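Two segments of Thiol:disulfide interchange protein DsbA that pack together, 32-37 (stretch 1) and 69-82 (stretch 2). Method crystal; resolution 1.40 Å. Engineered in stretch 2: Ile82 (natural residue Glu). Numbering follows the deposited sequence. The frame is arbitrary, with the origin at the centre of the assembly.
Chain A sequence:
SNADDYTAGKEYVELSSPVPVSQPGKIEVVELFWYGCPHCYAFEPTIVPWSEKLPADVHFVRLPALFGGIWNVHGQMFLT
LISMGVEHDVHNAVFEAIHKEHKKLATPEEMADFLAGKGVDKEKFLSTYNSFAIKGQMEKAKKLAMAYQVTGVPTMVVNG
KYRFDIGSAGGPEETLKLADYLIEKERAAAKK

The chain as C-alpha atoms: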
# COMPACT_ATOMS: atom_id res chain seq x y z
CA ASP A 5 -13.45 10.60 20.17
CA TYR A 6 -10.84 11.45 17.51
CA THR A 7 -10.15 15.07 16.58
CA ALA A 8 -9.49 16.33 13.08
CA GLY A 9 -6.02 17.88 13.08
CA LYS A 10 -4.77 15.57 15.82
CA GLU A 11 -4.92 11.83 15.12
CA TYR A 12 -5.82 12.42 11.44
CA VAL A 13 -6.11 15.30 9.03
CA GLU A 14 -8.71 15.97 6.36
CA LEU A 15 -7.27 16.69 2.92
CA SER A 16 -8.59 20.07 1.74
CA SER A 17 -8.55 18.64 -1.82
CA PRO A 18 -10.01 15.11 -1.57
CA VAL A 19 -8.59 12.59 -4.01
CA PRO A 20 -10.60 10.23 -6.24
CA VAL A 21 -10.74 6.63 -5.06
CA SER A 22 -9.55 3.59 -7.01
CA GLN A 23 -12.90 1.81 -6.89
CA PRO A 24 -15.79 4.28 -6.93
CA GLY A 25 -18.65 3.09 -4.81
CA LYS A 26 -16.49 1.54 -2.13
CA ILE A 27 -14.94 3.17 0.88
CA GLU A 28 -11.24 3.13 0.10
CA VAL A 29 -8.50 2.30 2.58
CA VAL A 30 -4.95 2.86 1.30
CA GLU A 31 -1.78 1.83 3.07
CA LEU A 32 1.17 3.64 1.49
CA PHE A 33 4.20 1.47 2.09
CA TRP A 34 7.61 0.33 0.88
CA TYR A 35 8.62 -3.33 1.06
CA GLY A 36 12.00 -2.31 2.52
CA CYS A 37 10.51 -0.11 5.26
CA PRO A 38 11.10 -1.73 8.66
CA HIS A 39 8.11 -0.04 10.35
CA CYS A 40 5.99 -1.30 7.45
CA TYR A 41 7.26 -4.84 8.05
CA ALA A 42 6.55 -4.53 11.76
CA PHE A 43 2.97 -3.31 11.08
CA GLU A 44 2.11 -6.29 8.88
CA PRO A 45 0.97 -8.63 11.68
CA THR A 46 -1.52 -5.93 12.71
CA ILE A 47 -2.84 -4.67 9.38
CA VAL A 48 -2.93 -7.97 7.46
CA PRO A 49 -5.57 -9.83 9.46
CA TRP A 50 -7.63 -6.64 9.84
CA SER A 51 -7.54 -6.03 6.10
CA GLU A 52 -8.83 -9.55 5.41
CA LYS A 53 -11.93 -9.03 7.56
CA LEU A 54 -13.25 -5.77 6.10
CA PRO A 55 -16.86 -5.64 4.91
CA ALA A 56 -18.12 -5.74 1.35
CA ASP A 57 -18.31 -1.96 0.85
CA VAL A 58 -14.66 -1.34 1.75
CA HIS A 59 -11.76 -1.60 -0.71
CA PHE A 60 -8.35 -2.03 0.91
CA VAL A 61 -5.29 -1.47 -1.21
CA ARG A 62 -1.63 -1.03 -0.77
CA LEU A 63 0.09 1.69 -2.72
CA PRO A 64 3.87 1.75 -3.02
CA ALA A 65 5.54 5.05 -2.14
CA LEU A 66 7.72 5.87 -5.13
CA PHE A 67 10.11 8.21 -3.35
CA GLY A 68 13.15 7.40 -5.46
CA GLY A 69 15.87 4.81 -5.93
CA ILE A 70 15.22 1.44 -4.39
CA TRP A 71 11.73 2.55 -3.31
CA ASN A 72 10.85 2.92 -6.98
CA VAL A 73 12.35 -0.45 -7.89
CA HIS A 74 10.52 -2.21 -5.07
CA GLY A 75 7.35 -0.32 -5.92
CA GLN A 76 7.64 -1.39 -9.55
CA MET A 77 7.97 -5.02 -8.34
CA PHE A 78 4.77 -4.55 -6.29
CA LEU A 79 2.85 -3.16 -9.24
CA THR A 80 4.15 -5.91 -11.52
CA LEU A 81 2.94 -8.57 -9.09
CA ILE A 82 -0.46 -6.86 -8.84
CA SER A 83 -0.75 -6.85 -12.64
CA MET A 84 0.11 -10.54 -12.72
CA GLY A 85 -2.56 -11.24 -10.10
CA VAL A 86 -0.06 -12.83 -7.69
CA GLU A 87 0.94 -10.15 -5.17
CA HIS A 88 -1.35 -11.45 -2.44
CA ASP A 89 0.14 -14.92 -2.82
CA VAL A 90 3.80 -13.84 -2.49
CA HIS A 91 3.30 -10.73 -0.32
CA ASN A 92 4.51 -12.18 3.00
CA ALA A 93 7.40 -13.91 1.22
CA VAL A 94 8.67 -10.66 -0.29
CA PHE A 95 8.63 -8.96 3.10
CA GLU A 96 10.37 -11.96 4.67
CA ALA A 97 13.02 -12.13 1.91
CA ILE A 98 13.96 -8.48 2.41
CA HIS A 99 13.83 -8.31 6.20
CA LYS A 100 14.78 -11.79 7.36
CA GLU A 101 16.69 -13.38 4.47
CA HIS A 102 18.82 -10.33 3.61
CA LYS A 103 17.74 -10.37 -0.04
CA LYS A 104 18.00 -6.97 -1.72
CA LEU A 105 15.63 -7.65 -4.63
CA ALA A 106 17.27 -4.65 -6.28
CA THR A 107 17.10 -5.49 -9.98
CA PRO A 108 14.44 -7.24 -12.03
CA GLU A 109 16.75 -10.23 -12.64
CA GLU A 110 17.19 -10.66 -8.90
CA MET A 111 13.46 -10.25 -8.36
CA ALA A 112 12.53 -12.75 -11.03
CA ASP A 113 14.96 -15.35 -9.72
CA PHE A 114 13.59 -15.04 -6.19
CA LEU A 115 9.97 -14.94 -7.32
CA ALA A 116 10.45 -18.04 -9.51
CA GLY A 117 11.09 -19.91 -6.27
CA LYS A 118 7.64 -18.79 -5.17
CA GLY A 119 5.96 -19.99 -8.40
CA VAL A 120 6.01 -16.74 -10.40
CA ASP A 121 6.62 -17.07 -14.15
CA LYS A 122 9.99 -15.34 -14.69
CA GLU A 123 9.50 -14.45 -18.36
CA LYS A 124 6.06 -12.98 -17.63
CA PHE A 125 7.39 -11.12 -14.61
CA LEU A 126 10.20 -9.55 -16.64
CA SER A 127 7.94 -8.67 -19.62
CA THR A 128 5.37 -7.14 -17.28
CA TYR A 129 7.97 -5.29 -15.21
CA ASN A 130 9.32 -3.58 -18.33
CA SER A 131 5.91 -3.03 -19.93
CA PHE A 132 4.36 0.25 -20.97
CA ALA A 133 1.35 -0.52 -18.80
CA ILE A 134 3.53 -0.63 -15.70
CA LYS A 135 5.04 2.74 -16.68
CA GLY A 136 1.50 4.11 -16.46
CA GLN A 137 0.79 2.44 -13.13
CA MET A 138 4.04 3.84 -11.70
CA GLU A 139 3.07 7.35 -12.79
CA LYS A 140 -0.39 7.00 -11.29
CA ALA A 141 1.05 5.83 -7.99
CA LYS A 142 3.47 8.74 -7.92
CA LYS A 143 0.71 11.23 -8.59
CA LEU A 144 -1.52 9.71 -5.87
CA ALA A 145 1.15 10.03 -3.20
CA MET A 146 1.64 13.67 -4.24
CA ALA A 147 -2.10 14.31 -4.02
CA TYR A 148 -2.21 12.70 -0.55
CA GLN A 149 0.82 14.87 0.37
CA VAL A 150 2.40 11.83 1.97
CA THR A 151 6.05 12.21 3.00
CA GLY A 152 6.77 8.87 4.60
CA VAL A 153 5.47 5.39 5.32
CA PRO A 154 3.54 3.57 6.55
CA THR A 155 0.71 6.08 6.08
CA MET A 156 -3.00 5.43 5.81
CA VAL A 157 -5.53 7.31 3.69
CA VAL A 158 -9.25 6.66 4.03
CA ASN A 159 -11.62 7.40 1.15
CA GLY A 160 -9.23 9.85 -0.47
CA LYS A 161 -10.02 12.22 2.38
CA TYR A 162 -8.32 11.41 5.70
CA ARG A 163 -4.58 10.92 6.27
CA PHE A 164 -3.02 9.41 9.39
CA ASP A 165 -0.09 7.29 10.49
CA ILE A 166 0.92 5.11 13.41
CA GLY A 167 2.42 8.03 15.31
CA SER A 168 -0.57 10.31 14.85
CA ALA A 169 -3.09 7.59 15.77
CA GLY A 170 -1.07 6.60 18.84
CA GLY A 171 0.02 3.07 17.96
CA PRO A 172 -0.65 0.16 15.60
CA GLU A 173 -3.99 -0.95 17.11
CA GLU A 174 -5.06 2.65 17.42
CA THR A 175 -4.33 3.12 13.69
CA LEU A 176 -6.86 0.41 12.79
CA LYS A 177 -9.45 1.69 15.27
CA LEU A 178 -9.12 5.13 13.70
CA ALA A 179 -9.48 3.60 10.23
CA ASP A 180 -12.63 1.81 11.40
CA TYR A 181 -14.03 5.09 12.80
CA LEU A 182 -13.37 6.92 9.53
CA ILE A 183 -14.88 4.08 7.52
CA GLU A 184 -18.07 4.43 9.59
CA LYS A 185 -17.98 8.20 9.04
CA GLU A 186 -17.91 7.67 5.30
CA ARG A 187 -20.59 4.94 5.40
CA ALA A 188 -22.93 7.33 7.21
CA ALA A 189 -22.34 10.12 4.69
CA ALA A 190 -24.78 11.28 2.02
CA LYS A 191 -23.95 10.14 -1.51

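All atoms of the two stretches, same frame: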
# COMPACT_ATOMS: atom_id res chain seq x y z
N LEU A 32 -0.06 3.33 2.24
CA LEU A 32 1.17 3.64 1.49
C LEU A 32 2.34 2.99 2.22
O LEU A 32 2.45 3.11 3.45
CB LEU A 32 1.38 5.14 1.33
CG LEU A 32 0.34 5.83 0.41
CD1 LEU A 32 -0.71 6.46 1.26
CD2 LEU A 32 1.00 6.88 -0.49
N PHE A 33 3.17 2.29 1.47
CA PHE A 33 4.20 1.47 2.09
C PHE A 33 5.40 1.36 1.15
O PHE A 33 5.36 1.76 0.00
CB PHE A 33 3.65 0.06 2.41
CG PHE A 33 3.70 -0.86 1.24
CD1 PHE A 33 2.89 -0.64 0.14
CD2 PHE A 33 4.56 -1.94 1.23
CE1 PHE A 33 2.97 -1.47 -0.95
CE2 PHE A 33 4.64 -2.76 0.13
CZ PHE A 33 3.83 -2.54 -0.94
N TRP A 34 6.48 0.80 1.67
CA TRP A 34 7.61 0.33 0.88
C TRP A 34 7.98 -1.03 1.45
O TRP A 34 8.09 -1.19 2.67
CB TRP A 34 8.77 1.35 0.96
CG TRP A 34 10.11 0.86 0.52
CD1 TRP A 34 10.40 0.10 -0.58
CD2 TRP A 34 11.36 1.09 1.19
NE1 TRP A 34 11.75 -0.16 -0.63
CE2 TRP A 34 12.36 0.43 0.45
CE3 TRP A 34 11.72 1.79 2.34
CZ2 TRP A 34 13.69 0.45 0.82
CZ3 TRP A 34 13.07 1.80 2.72
CH2 TRP A 34 14.03 1.14 1.96
N TYR A 35 8.22 -2.00 0.59
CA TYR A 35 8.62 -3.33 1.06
C TYR A 35 9.85 -3.31 1.97
O TYR A 35 9.97 -4.17 2.85
CB TYR A 35 8.93 -4.25 -0.11
CG TYR A 35 7.78 -4.86 -0.87
CD1 TYR A 35 6.81 -5.64 -0.25
CD2 TYR A 35 7.74 -4.78 -2.25
CE1 TYR A 35 5.81 -6.26 -0.98
CE2 TYR A 35 6.75 -5.38 -2.99
CZ TYR A 35 5.80 -6.14 -2.36
OH TYR A 35 4.85 -6.74 -3.16
N GLY A 36 10.77 -2.37 1.76
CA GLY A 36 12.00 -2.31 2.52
C GLY A 36 11.92 -1.53 3.83
O GLY A 36 12.90 -1.43 4.54
N CYS A 37 10.74 -0.98 4.12
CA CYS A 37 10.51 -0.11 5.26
C CYS A 37 10.32 -0.97 6.52
O CYS A 37 9.38 -1.74 6.60
CB CYS A 37 9.30 0.77 4.94
SG CYS A 37 8.28 1.38 6.29
N GLY A 69 14.90 5.89 -6.11
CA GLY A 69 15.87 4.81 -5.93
C GLY A 69 15.24 3.46 -5.70
O GLY A 69 14.33 3.05 -6.42
N ILE A 70 15.69 2.76 -4.67
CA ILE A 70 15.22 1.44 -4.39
C ILE A 70 13.71 1.41 -4.06
O ILE A 70 13.05 0.39 -4.25
CB ILE A 70 16.05 0.79 -3.25
CG1 ILE A 70 15.74 -0.69 -3.12
CG2 ILE A 70 15.81 1.49 -1.92
CD1 ILE A 70 16.17 -1.49 -4.32
N TRP A 71 13.18 2.52 -3.56
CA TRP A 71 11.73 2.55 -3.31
C TRP A 71 10.99 2.40 -4.63
O TRP A 71 9.95 1.75 -4.69
CB TRP A 71 11.30 3.85 -2.64
CG TRP A 71 11.77 4.10 -1.26
CD1 TRP A 71 13.05 3.95 -0.77
CD2 TRP A 71 11.01 4.67 -0.18
NE1 TRP A 71 13.11 4.36 0.54
CE2 TRP A 71 11.87 4.79 0.92
CE3 TRP A 71 9.67 5.05 -0.04
CZ2 TRP A 71 11.44 5.32 2.13
CZ3 TRP A 71 9.25 5.55 1.16
CH2 TRP A 71 10.13 5.69 2.23
N ASN A 72 11.51 3.00 -5.69
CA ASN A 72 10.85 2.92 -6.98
C ASN A 72 10.95 1.52 -7.56
O ASN A 72 9.98 0.98 -8.08
CB ASN A 72 11.42 3.94 -7.96
CG ASN A 72 11.01 5.35 -7.63
OD1 ASN A 72 10.48 5.63 -6.56
ND2 ASN A 72 11.28 6.28 -8.55
N VAL A 73 12.11 0.91 -7.43
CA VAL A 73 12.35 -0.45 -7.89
C VAL A 73 11.42 -1.45 -7.16
O VAL A 73 10.73 -2.29 -7.77
CB VAL A 73 13.83 -0.81 -7.67
CG1 VAL A 73 14.09 -2.27 -7.92
CG2 VAL A 73 14.71 0.07 -8.55
N HIS A 74 11.37 -1.33 -5.84
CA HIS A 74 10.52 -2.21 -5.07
C HIS A 74 9.05 -1.94 -5.34
O HIS A 74 8.22 -2.87 -5.33
CB HIS A 74 10.83 -2.12 -3.57
CG HIS A 74 12.07 -2.85 -3.17
ND1 HIS A 74 12.67 -2.65 -1.95
CD2 HIS A 74 12.83 -3.75 -3.84
CE1 HIS A 74 13.74 -3.42 -1.87
NE2 HIS A 74 13.87 -4.09 -3.00
N GLY A 75 8.71 -0.67 -5.57
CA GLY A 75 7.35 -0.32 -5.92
C GLY A 75 6.96 -0.86 -7.28
O GLY A 75 5.81 -1.29 -7.49
N GLN A 76 7.90 -0.86 -8.22
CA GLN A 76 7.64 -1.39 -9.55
C GLN A 76 7.45 -2.93 -9.48
O GLN A 76 6.60 -3.48 -10.17
CB GLN A 76 8.77 -0.99 -10.49
CG GLN A 76 8.43 -1.23 -11.96
CD GLN A 76 9.35 -0.52 -12.90
OE1 GLN A 76 9.91 0.53 -12.58
NE2 GLN A 76 9.52 -1.08 -14.09
N MET A 77 8.19 -3.60 -8.60
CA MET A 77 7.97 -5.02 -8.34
C MET A 77 6.55 -5.24 -7.81
O MET A 77 5.82 -6.11 -8.31
CB MET A 77 9.03 -5.56 -7.36
CG MET A 77 8.71 -6.98 -6.88
SD MET A 77 10.03 -7.74 -5.91
CE MET A 77 10.09 -6.60 -4.52
N PHE A 78 6.13 -4.44 -6.83
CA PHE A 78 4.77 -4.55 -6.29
C PHE A 78 3.73 -4.44 -7.39
O PHE A 78 2.83 -5.27 -7.51
CB PHE A 78 4.52 -3.47 -5.25
CG PHE A 78 3.09 -3.40 -4.78
CD1 PHE A 78 2.63 -4.25 -3.79
CD2 PHE A 78 2.22 -2.49 -5.31
CE1 PHE A 78 1.32 -4.20 -3.37
CE2 PHE A 78 0.91 -2.44 -4.88
CZ PHE A 78 0.47 -3.30 -3.90
N LEU A 79 3.85 -3.40 -8.21
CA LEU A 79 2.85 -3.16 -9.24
C LEU A 79 2.85 -4.24 -10.31
O LEU A 79 1.81 -4.60 -10.84
CB LEU A 79 3.03 -1.78 -9.88
CG LEU A 79 2.78 -0.62 -8.94
CD1 LEU A 79 3.24 0.70 -9.56
CD2 LEU A 79 1.32 -0.52 -8.55
N THR A 80 4.02 -4.80 -10.59
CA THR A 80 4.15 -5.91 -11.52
C THR A 80 3.40 -7.13 -10.99
O THR A 80 2.65 -7.78 -11.72
CB THR A 80 5.62 -6.25 -11.80
OG1 THR A 80 6.23 -5.13 -12.47
CG2 THR A 80 5.76 -7.46 -12.69
N LEU A 81 3.60 -7.42 -9.71
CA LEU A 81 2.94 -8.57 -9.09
C LEU A 81 1.42 -8.38 -9.04
O LEU A 81 0.67 -9.33 -9.26
CB LEU A 81 3.50 -8.80 -7.69
CG LEU A 81 4.97 -9.19 -7.62
CD1 LEU A 81 5.47 -9.13 -6.20
CD2 LEU A 81 5.20 -10.54 -8.24
N ILE A 82 0.97 -7.16 -8.74
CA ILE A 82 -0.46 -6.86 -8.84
C ILE A 82 -1.01 -7.12 -10.24
O ILE A 82 -2.03 -7.78 -10.41
CB ILE A 82 -0.74 -5.39 -8.44
CG1 ILE A 82 -0.52 -5.19 -6.94
CG2 ILE A 82 -2.15 -4.99 -8.82
CD1 ILE A 82 -1.51 -5.88 -6.06

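The contact is built almost entirely from aromatic side chains: three consecutive residues at the end of a strand and in the turn that follows, Phe33, Trp34 and Tyr35, meet one side of the helix that carries Ile70, Trp71, His74 and Phe78. Together the two segments bury 492 Å², summed over both sides, and Trp34 and Tyr35 have the largest areas covered. The backbones come close enough for this at Trp34 and Trp71, whose CA atoms lie 6.3 Å apart, and at Tyr35 and His74, whose CA atoms are 6.5 Å apart.

One hydrogen bond crosses the interface. Trp34 NE1 donates to His74 ND1 over 3.0 Å, with an angle of 143° at the hydrogen, so the bond is of ordinary length but noticeably bent. Because the indole nitrogen is the donor, ND1 must be the accepting, unprotonated nitrogen of the imidazole. The two rings meet rim to rim, with the Trp34 five-membered ring and the His74 ring 5.2 Å apart at their centroids and their planes inclined by 26°. Each partner atom lies near the plane of the other ring, as an in-plane lone pair and N-H group require. His74 NE2 is hydrogen-bonded elsewhere in the structure, so both imidazole nitrogens are engaged.

Aromatic packing takes two forms. Trp34 and Trp71 stack face to face: the six-membered ring of the former and the five-membered ring of the latter have centroids 3.7 Å apart and planes only 16° from parallel, and the closest atoms, Trp34 CE3 and Trp71 CE2, are 3.3 Å apart. Two CH-pi contacts extend the overlap. Trp34 CB lies 4.2 Å from the centroid of the Trp71 six-membered ring, defined by CD2, CE2, CE3, CZ2, CZ3 and CH2, while Trp71 CA lies 4.1 Å from the centroid of the Trp34 five-membered ring, defined by CG, CD1, CD2, NE1 and CE2. Both approaches are over a ring face, 21° and 26° off the respective normals. Phe33 and Phe78 instead pack edge to face, with planes at 73° and centroids 5.2 Å apart; the edge belongs to Phe33, and Phe33 CZ reaches to 3.5 Å from Phe78 CD1.

The remaining side-chain contacts are largely apolar. Tyr35, with chi1 in the m well, lies along the helix: its CD2 is 3.7 Å from Met77 CE, and its CE2 is 3.7 Å from Phe78 CB. Its hydroxyl, bonded elsewhere in the structure, comes near the edge of the Phe78 ring, with Tyr35 OH 3.4 Å from Phe78 CD1. At the other end of the contact, Ile70 CG2 approaches Trp34 CZ2 at 3.6 Å.

Backbone bonding within each segment supports this arrangement. A type I turn, closed by Cys37 N donating to Trp34 O at 3.0 Å, includes Trp34 and Tyr35. In the helix, His74 N donates to Ile70 O at 2.9 Å and Phe78 N to His74 O at 3.0 Å, joining three of the contact residues at four-residue intervals.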